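Local structure of penicillin-binding protein 2B (Streptococcus pneumoniae, 2WAD) at residues 74-79 with 217-222; 79-84 with 187-192. The protein probably forms peptide cross-links between neighbouring glycan strands of cell-wall peptidoglycan as a penicillin-binding transpeptidase of the elongation machinery. All blocks are in the same frame, centred on the assembly; numbering follows the deposited sequence.

Interaction 1: 74-79 with 217-222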
loop_
_atom_site.group_PDB
_atom_site.type_symbol
_atom_site.label_atom_id
_atom_site.label_comp_id
_atom_site.label_asym_id
_atom_site.label_seq_id
_atom_site.Cartn_x
_atom_site.Cartn_y
_atom_site.Cartn_z
ATOM N N ASN A 74 8.622 16.324 -10.276
ATOM C CA ASN A 74 9.040 16.046 -11.644
ATOM C C ASN A 74 10.185 16.983 -11.992
ATOM O O ASN A 74 9.994 18.195 -12.088
ATOM C CB ASN A 74 7.882 16.269 -12.612
ATOM C CG ASN A 74 6.903 15.116 -12.620
ATOM O OD1 ASN A 74 7.266 13.984 -12.325
ATOM N ND2 ASN A 74 5.659 15.395 -12.988
ATOM N N THR A 75 11.381 16.432 -12.163
ATOM C CA THR A 75 12.546 17.283 -12.326
ATOM C C THR A 75 13.000 17.267 -13.785
ATOM O O THR A 75 12.907 16.247 -14.467
ATOM C CB THR A 75 13.630 16.979 -11.257
ATOM O OG1 THR A 75 14.867 17.616 -11.599
ATOM C CG2 THR A 75 13.833 15.484 -11.044
ATOM N N LEU A 76 13.434 18.422 -14.275
ATOM C CA LEU A 76 13.724 18.610 -15.696
ATOM C C LEU A 76 15.224 18.415 -15.939
ATOM O O LEU A 76 16.044 18.997 -15.226
ATOM C CB LEU A 76 13.300 20.024 -16.121
ATOM C CG LEU A 76 12.244 20.238 -17.215
ATOM C CD1 LEU A 76 11.382 21.464 -16.938
ATOM C CD2 LEU A 76 12.822 20.301 -18.633
ATOM N N LYS A 77 15.585 17.592 -16.922
ATOM C CA LYS A 77 16.988 17.411 -17.315
ATOM C C LYS A 77 17.216 17.702 -18.800
ATOM O O LYS A 77 16.266 17.865 -19.569
ATOM C CB LYS A 77 17.478 16.001 -16.972
ATOM C CG LYS A 77 16.586 14.906 -17.530
ATOM C CD LYS A 77 16.936 13.520 -17.008
ATOM C CE LYS A 77 15.991 12.471 -17.593
ATOM N NZ LYS A 77 16.057 11.144 -16.895
ATOM N N GLN A 78 18.480 17.780 -19.204
ATOM C CA GLN A 78 18.817 17.876 -20.620
ATOM C C GLN A 78 19.360 16.541 -21.116
ATOM O O GLN A 78 20.110 15.885 -20.400
ATOM C CB GLN A 78 19.831 18.991 -20.860
ATOM C CG GLN A 78 19.323 20.351 -20.433
ATOM C CD GLN A 78 19.360 21.338 -21.571
ATOM O OE1 GLN A 78 18.547 21.265 -22.498
ATOM N NE2 GLN A 78 20.316 22.265 -21.519
ATOM N N VAL A 79 18.989 16.152 -22.332
ATOM C CA VAL A 79 19.171 14.777 -22.795
ATOM C C VAL A 79 19.473 14.748 -24.293
ATOM O O VAL A 79 19.024 15.620 -25.031
ATOM C CB VAL A 79 17.890 13.949 -22.480
ATOM C CG1 VAL A 79 17.625 12.886 -23.513
ATOM C CG2 VAL A 79 17.959 13.320 -21.082
ATOM N N ILE A 217 19.378 17.882 -28.906
ATOM C CA ILE A 217 19.272 17.994 -27.452
ATOM C C ILE A 217 17.836 18.386 -27.133
ATOM O O ILE A 217 17.245 19.197 -27.836
ATOM C CB ILE A 217 20.244 19.067 -26.893
ATOM C CG1 ILE A 217 21.710 18.664 -27.108
ATOM C CG2 ILE A 217 19.964 19.345 -25.425
ATOM C CD1 ILE A 217 22.164 17.496 -26.247
ATOM N N SER A 218 17.263 17.778 -26.102
ATOM C CA SER A 218 16.007 18.250 -25.526
ATOM C C SER A 218 15.955 17.884 -24.046
ATOM O O SER A 218 16.928 17.376 -23.481
ATOM C CB SER A 218 14.796 17.710 -26.296
ATOM O OG SER A 218 14.613 16.325 -26.070
ATOM N N THR A 219 14.816 18.152 -23.420
ATOM C CA THR A 219 14.673 17.991 -21.977
ATOM C C THR A 219 13.722 16.847 -21.666
ATOM O O THR A 219 12.713 16.705 -22.344
ATOM C CB THR A 219 14.065 19.259 -21.353
ATOM O OG1 THR A 219 12.649 19.247 -21.570
ATOM C CG2 THR A 219 14.671 20.528 -21.966
ATOM N N SER A 220 14.044 16.048 -20.651
ATOM C CA SER A 220 13.200 14.941 -20.185
ATOM C C SER A 220 12.788 15.114 -18.705
ATOM O O SER A 220 12.722 16.246 -18.225
ATOM C CB SER A 220 13.950 13.624 -20.402
ATOM O OG SER A 220 13.128 12.496 -20.155
ATOM N N TRP A 221 12.495 14.019 -17.996
ATOM C CA TRP A 221 12.218 14.050 -16.544
ATOM C C TRP A 221 12.820 12.904 -15.735
ATOM O O TRP A 221 12.902 11.759 -16.192
ATOM C CB TRP A 221 10.721 14.000 -16.205
ATOM C CG TRP A 221 9.875 14.967 -16.911
ATOM C CD1 TRP A 221 9.686 16.280 -16.599
ATOM C CD2 TRP A 221 9.064 14.697 -18.053
ATOM N NE1 TRP A 221 8.818 16.854 -17.499
ATOM C CE2 TRP A 221 8.423 15.903 -18.404
ATOM C CE3 TRP A 221 8.828 13.554 -18.824
ATOM C CZ2 TRP A 221 7.560 15.999 -19.499
ATOM C CZ3 TRP A 221 7.972 13.651 -19.915
ATOM C CH2 TRP A 221 7.347 14.866 -20.241
ATOM N N ASP A 222 13.192 13.222 -14.502
ATOM C CA ASP A 222 13.287 12.208 -13.469
ATOM C C ASP A 222 12.101 12.449 -12.542
ATOM O O ASP A 222 11.581 13.560 -12.437
ATOM C CB ASP A 222 14.619 12.304 -12.718
ATOM C CG ASP A 222 15.812 11.966 -13.606
ATOM O OD1 ASP A 222 15.874 10.821 -14.105
ATOM O OD2 ASP A 222 16.682 12.843 -13.806
#
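Thr-75 pairs with Asp-222 where segments 74-79 and 217-222 of strands 72-83 and 215-225 run antiparallel (142°), matched residue by residue down to Val-79 and Ser-218; this is one of the two strand pairings of a three-stranded antiparallel sheet in the N-terminal, dimerisation-family region. Backbone bonds tie the hydrogen-bonded pair at each end of these segments: Thr-75 N to Asp-222 O at 2.9 Å, nearly straight, and Val-79 N to Ser-218 O at 2.7 Å. In the middle, Lys-77 N reaches Ser-220 O only weakly.

The side chains of Thr-75, Lys-77, Val-79, Ser-218, Ser-220 and Asp-222 share one face. Lys-77 has CG between its backbone N and carbonyl carbon (chi1 53°), and from there the extended chain passes over Ser-220, with CE 3.7 Å from Ser-220 CB. It crosses the Asp-222 side chain at about a right angle. Its NZ makes a salt bridge of 2.8 Å to Asp-222 OD1, entering from above the carboxylate plane, while Glu-240 offers a long, weak second ion pair. Next to this bridge, the methyl CG2 of Thr-75 packs on Asp-222 CB at 3.7 Å.

The other face carries Leu-76, Gln-78, Thr-219 and Trp-221. Here Thr-75 O lies at the edge of the indole, near its plane, 3.9 Å from Trp-221 CD1.

Interaction 2: 79-84 with 187-192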
loop_
_atom_site.group_PDB
_atom_site.type_symbol
_atom_site.label_atom_id
_atom_site.label_comp_id
_atom_site.label_asym_id
_atom_site.label_seq_id
_atom_site.Cartn_x
_atom_site.Cartn_y
_atom_site.Cartn_z
ATOM N N VAL A 79 18.989 16.152 -22.332
ATOM C CA VAL A 79 19.171 14.777 -22.795
ATOM C C VAL A 79 19.473 14.748 -24.293
ATOM O O VAL A 79 19.024 15.620 -25.031
ATOM C CB VAL A 79 17.890 13.949 -22.480
ATOM C CG1 VAL A 79 17.625 12.886 -23.513
ATOM C CG2 VAL A 79 17.959 13.320 -21.082
ATOM N N VAL A 80 20.248 13.766 -24.748
ATOM C CA VAL A 80 20.354 13.510 -26.182
ATOM C C VAL A 80 19.153 12.686 -26.644
ATOM O O VAL A 80 18.921 11.596 -26.114
ATOM C CB VAL A 80 21.658 12.793 -26.581
ATOM C CG1 VAL A 80 21.661 12.510 -28.084
ATOM C CG2 VAL A 80 22.857 13.650 -26.213
ATOM N N SER A 81 18.406 13.214 -27.617
ATOM C CA SER A 81 17.217 12.545 -28.148
ATOM C C SER A 81 17.491 12.088 -29.573
ATOM O O SER A 81 18.220 12.769 -30.300
ATOM C CB SER A 81 16.019 13.492 -28.184
ATOM O OG SER A 81 15.350 13.515 -26.942
ATOM N N PHE A 82 16.901 10.954 -29.957
ATOM C CA PHE A 82 16.969 10.472 -31.335
ATOM C C PHE A 82 15.582 10.257 -31.915
ATOM O O PHE A 82 14.771 9.535 -31.347
ATOM C CB PHE A 82 17.755 9.170 -31.426
ATOM C CG PHE A 82 17.889 8.639 -32.830
ATOM C CD1 PHE A 82 18.500 9.396 -33.816
ATOM C CD2 PHE A 82 17.414 7.374 -33.159
ATOM C CE1 PHE A 82 18.643 8.907 -35.101
ATOM C CE2 PHE A 82 17.549 6.879 -34.453
ATOM C CZ PHE A 82 18.164 7.648 -35.423
ATOM N N THR A 83 15.317 10.893 -33.045
ATOM C CA THR A 83 14.060 10.722 -33.755
ATOM C C THR A 83 14.366 9.915 -35.006
ATOM O O THR A 83 15.186 10.332 -35.811
ATOM C CB THR A 83 13.500 12.090 -34.138
ATOM O OG1 THR A 83 12.929 12.661 -32.957
ATOM C CG2 THR A 83 12.426 11.980 -35.224
ATOM N N ARG A 84 13.751 8.742 -35.136
ATOM C CA ARG A 84 14.127 7.836 -36.215
ATOM C C ARG A 84 13.245 7.981 -37.447
ATOM O O ARG A 84 12.057 8.272 -37.337
ATOM C CB ARG A 84 14.135 6.388 -35.738
ATOM C CG ARG A 84 14.733 5.426 -36.753
ATOM C CD ARG A 84 14.450 4.011 -36.289
ATOM N NE ARG A 84 14.936 2.957 -37.184
ATOM C CZ ARG A 84 15.243 1.750 -36.723
ATOM N NH1 ARG A 84 15.128 1.504 -35.426
ATOM N NH2 ARG A 84 15.654 0.793 -37.532
ATOM N N PHE A 187 9.608 7.064 -36.691
ATOM C CA PHE A 187 9.005 8.361 -36.400
ATOM C C PHE A 187 8.863 8.654 -34.919
ATOM O O PHE A 187 8.359 9.705 -34.540
ATOM C CB PHE A 187 7.651 8.512 -37.090
ATOM C CG PHE A 187 7.730 8.441 -38.589
ATOM C CD1 PHE A 187 7.078 7.434 -39.274
ATOM C CD2 PHE A 187 8.466 9.364 -39.296
ATOM C CE1 PHE A 187 7.126 7.354 -40.629
ATOM C CE2 PHE A 187 8.544 9.287 -40.679
ATOM C CZ PHE A 187 7.867 8.274 -41.349
ATOM N N ALA A 188 9.311 7.725 -34.084
ATOM C CA ALA A 188 9.267 7.940 -32.651
ATOM C C ALA A 188 10.514 8.695 -32.187
ATOM O O ALA A 188 11.463 8.876 -32.953
ATOM C CB ALA A 188 9.101 6.604 -31.920
ATOM N N THR A 189 10.487 9.149 -30.939
ATOM C CA THR A 189 11.575 9.907 -30.345
ATOM C C THR A 189 11.924 9.228 -29.024
ATOM O O THR A 189 11.083 9.107 -28.139
ATOM C CB THR A 189 11.175 11.389 -30.084
ATOM O OG1 THR A 189 11.090 12.108 -31.321
ATOM C CG2 THR A 189 12.206 12.092 -29.185
ATOM N N GLY A 190 13.159 8.764 -28.889
ATOM C CA GLY A 190 13.598 8.143 -27.633
ATOM C C GLY A 190 14.904 8.762 -27.164
ATOM O O GLY A 190 15.634 9.365 -27.955
ATOM N N THR A 191 15.191 8.609 -25.877
ATOM C CA THR A 191 16.388 9.131 -25.233
ATOM C C THR A 191 17.591 8.214 -25.439
ATOM O O THR A 191 17.470 6.989 -25.299
ATOM C CB THR A 191 16.129 9.317 -23.721
ATOM O OG1 THR A 191 15.280 10.450 -23.532
ATOM C CG2 THR A 191 17.424 9.532 -22.944
ATOM N N ILE A 192 18.737 8.813 -25.778
ATOM C CA ILE A 192 19.996 8.081 -25.981
ATOM C C ILE A 192 20.852 8.145 -24.716
ATOM O O ILE A 192 21.567 9.125 -24.484
ATOM C CB ILE A 192 20.813 8.632 -27.162
ATOM C CG1 ILE A 192 20.003 8.564 -28.459
ATOM C CG2 ILE A 192 22.105 7.856 -27.324
ATOM C CD1 ILE A 192 19.128 7.316 -28.577
HETATM O O HOH W 1 20.661 11.744 -23.059
#
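Phe-82 and Gly-190 form the hydrogen-bonded pair at the centre of an antiparallel ladder, with strands 79-83 and 189-191 inclined at 148°; Ser-81 with Thr-191 and Thr-83 with Thr-189 are the flanking non-hydrogen-bonded pairs. Phe-82 N meets Gly-190 O at 2.9 Å in an almost straight bond, and Gly-190 N returns to Phe-82 O. Further backbone bonds flank this pair: Ile-192 N to Val-80 O at 2.8 Å, and Phe-187 N to Arg-84 O. A water accepts from Val-80 N and donates to Ile-192 O, bridging the backbones beyond the last direct bond.

On the face bearing Ser-81, Thr-83, Thr-189 and Thr-191, the hydroxyls of Thr-83 and Thr-189 share a short hydrogen bond, OG1 to OG1 2.5 Å. Both oxygens stand anti to their own carbonyl carbons (chi1 -77° and -72°), bringing the two hydroxyls together across the ladder. Val-79 CG1 sits tightly against Thr-191, 3.4 Å from its CG2, while Thr-191 OG1 bonds to Glu-240.

Val-80, Phe-82 and Ile-192 make an apolar cluster. Ile-192 CD1 touches Phe-82 CB at 3.7 Å, and Ile-192 CB lies 4.1 Å from Val-80 CG1. Gly-190, paired directly with Phe-82, adds no side chain here. The cluster packs the sheet against helices: Phe-82 and Ile-192 both touch Leu-181 of helix 169-182, and helix 90-100 supplies Leu-93 to Phe-82 and Leu-100 to Ile-192, while Val-80 and Phe-82 lean on Ile-215 of strand 215-225.

Both interactions use strand 72-83, the middle strand of a three-stranded antiparallel sheet: interaction 1 joins its first half to strand 215-225, and interaction 2 joins its second half to strand 189-191. Their centres are about 13 Å apart, and Val-79 belongs to both. Along the chain the order is 72-83, 189-191, 215-225, so interaction 2 closes an excursion, about half of it helical and without strands, within the longer one spanned by interaction 1. The two meet directly where Ser-218 OG lies 3.0 Å from Ser-81 OG, a probable hydrogen bond. The sheet thus brings together segments far apart in sequence, well away from the transpeptidase active-site serine.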